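Long-range contact in microtubule-associated protein (Saccharomyces cerevisiae, PDB 6FC5), which binds microtubules, probably in part through its CAP-Gly domain, and is required for nuclear fusion, chromosome disjunction and nuclear segregation in mitosis: residues A[23-28]-A[39-44]. Numbering follows the deposited sequence.
Sequences QLKYVG and GVDLLA
Lys25 and Asp41 lie side by side and point the same way, CG of Lys25 packed 4.0 Å from CB of Asp41. The lysine chain is bent at chi2, chi3 and chi4, and the last turn (chi4 -68°) brings NZ closer to Asp41 OD2 than CE is; at 4.2 Å it remains beyond a salt bridge. NZ bonds to Gln60 O. On the carboxylate, OD2 accepts from Glu62 N, while OD1 takes Ser66 OG and, from above the carboxylate plane, Leu43 N at 2.9 Å, an Asx turn where strand 36-41 ends.

Gln23 and Asp41 form a hydrogen-bonded pair of this antiparallel CAP-Gly hairpin, Asp41 N lying in the carbonyl plane of Gln23 O at 2.9 Å. A classic beta bulge, Lys25 and Tyr26 both facing Gly39, probably helps bring Lys25 alongside Asp41. Gly39 O takes a nearly straight bond from Lys25 N (2.8 Å) and a weak one from Tyr26 N, and Gly39 N returns a bond to Tyr26 O. The tyrosine ring swings away, its edge toward Gly39 N, to meet Tyr58 edge-to-face. On the opposite face Leu24 CD1 loosely meets Val40 CG1 (4.3 Å), and Val40 continues onto Ile16, Leu68 and Ile70.

With several donors around it, the buried Asp41 carboxylate is probably kept ionised; Asp41 with Glu62 and Ser66, and Lys25 with Gln60, fasten the hairpin to the chain at 60-66.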
loop_
_atom_site.group_PDB
_atom_site.type_symbol
_atom_site.label_atom_id
_atom_site.label_comp_id
_atom_site.label_asym_id
_atom_site.label_seq_id
_atom_site.Cartn_x
_atom_site.Cartn_y
_atom_site.Cartn_z
ATOM N N GLN A 23 -3.416 0.249 6.330
ATOM C CA GLN A 23 -3.195 -1.158 6.313
ATOM C C GLN A 23 -2.431 -1.484 5.006
ATOM O O GLN A 23 -2.843 -1.088 3.926
ATOM C CB GLN A 23 -4.503 -1.932 6.421
ATOM C CG GLN A 23 -4.208 -3.398 6.659
ATOM C CD GLN A 23 -5.413 -4.210 6.896
ATOM O OE1 GLN A 23 -6.436 -3.885 6.403
ATOM N NE2 GLN A 23 -5.281 -5.330 7.643
ATOM N N LEU A 24 -1.312 -2.162 5.098
ATOM C CA LEU A 24 -0.564 -2.661 3.934
ATOM C C LEU A 24 -1.355 -3.794 3.275
ATOM O O LEU A 24 -1.611 -4.821 3.928
ATOM C CB LEU A 24 0.830 -3.141 4.343
ATOM C CG LEU A 24 1.689 -3.544 3.119
ATOM C CD1 LEU A 24 2.008 -2.374 2.188
ATOM C CD2 LEU A 24 3.000 -4.145 3.701
ATOM N N LYS A 25 -1.676 -3.644 1.995
ATOM C CA LYS A 25 -2.475 -4.648 1.270
ATOM C C LYS A 25 -1.796 -5.261 0.059
ATOM O O LYS A 25 -2.302 -6.273 -0.499
ATOM C CB LYS A 25 -3.850 -4.095 0.839
ATOM C CG LYS A 25 -4.662 -3.427 1.951
ATOM C CD LYS A 25 -5.081 -4.251 3.090
ATOM C CE LYS A 25 -6.185 -5.214 2.738
ATOM N NZ LYS A 25 -7.436 -4.499 2.456
ATOM N N TYR A 26 -0.754 -4.622 -0.468
ATOM C CA TYR A 26 -0.124 -5.076 -1.705
ATOM C C TYR A 26 1.290 -4.544 -1.688
ATOM O O TYR A 26 1.501 -3.406 -1.268
ATOM C CB TYR A 26 -0.880 -4.505 -2.929
ATOM C CG TYR A 26 -0.247 -4.770 -4.238
ATOM C CD1 TYR A 26 -0.285 -6.032 -4.831
ATOM C CD2 TYR A 26 0.459 -3.771 -4.894
ATOM C CE1 TYR A 26 0.448 -6.281 -6.002
ATOM C CE2 TYR A 26 1.117 -4.036 -6.092
ATOM C CZ TYR A 26 1.115 -5.291 -6.625
ATOM O OH TYR A 26 1.769 -5.460 -7.856
ATOM N N VAL A 27 2.213 -5.309 -2.255
ATOM C CA VAL A 27 3.554 -4.829 -2.545
ATOM C C VAL A 27 3.959 -5.299 -3.931
ATOM O O VAL A 27 3.996 -6.462 -4.185
ATOM C CB VAL A 27 4.535 -5.334 -1.448
ATOM C CG1 VAL A 27 5.943 -4.927 -1.811
ATOM C CG2 VAL A 27 4.201 -4.767 -0.063
ATOM N N GLY A 28 4.332 -4.423 -4.814
ATOM C CA GLY A 28 4.783 -4.866 -6.123
ATOM C C GLY A 28 4.658 -3.797 -7.156
ATOM O O GLY A 28 4.441 -2.676 -6.834
ATOM N N GLY A 39 0.641 -0.851 -1.755
ATOM C CA GLY A 39 -0.748 -0.484 -1.852
ATOM C C GLY A 39 -1.278 -0.530 -0.453
ATOM O O GLY A 39 -1.128 -1.548 0.245
ATOM N N VAL A 40 -1.867 0.573 -0.013
ATOM C CA VAL A 40 -2.369 0.707 1.333
ATOM C C VAL A 40 -3.857 1.103 1.336
ATOM O O VAL A 40 -4.321 1.827 0.424
ATOM C CB VAL A 40 -1.568 1.721 2.203
ATOM C CG1 VAL A 40 -0.088 1.410 2.239
ATOM C CG2 VAL A 40 -1.740 3.135 1.708
ATOM N N ASP A 41 -4.566 0.649 2.358
ATOM C CA ASP A 41 -5.908 1.053 2.589
ATOM C C ASP A 41 -5.888 2.036 3.804
ATOM O O ASP A 41 -5.565 1.647 4.909
ATOM C CB ASP A 41 -6.786 -0.119 2.875
ATOM C CG ASP A 41 -8.289 0.261 3.005
ATOM O OD1 ASP A 41 -8.626 1.478 3.021
ATOM O OD2 ASP A 41 -9.158 -0.675 3.098
ATOM N N LEU A 42 -6.255 3.280 3.529
ATOM C CA LEU A 42 -6.271 4.348 4.517
ATOM C C LEU A 42 -7.525 4.413 5.388
ATOM O O LEU A 42 -7.607 5.244 6.278
ATOM C CB LEU A 42 -6.000 5.688 3.849
ATOM C CG LEU A 42 -4.645 5.757 3.162
ATOM C CD1 LEU A 42 -4.602 6.853 2.121
ATOM C CD2 LEU A 42 -3.538 5.924 4.181
ATOM N N LEU A 43 -8.506 3.574 5.079
ATOM C CA LEU A 43 -9.737 3.418 5.896
ATOM C C LEU A 43 -10.515 4.729 6.049
ATOM O O LEU A 43 -11.226 4.909 6.987
ATOM C CB LEU A 43 -9.443 2.826 7.285
ATOM C CG LEU A 43 -8.501 1.603 7.326
ATOM C CD1 LEU A 43 -8.354 1.095 8.762
ATOM C CD2 LEU A 43 -9.077 0.525 6.452
ATOM N N ALA A 44 -10.376 5.614 5.062
ATOM C CA ALA A 44 -11.116 6.858 4.920
ATOM C C ALA A 44 -10.842 7.287 3.504
ATOM O O ALA A 44 -9.824 6.844 2.910
ATOM C CB ALA A 44 -10.648 7.904 5.856
HETATM O O HOH W 1 -8.922 -2.881 4.094
#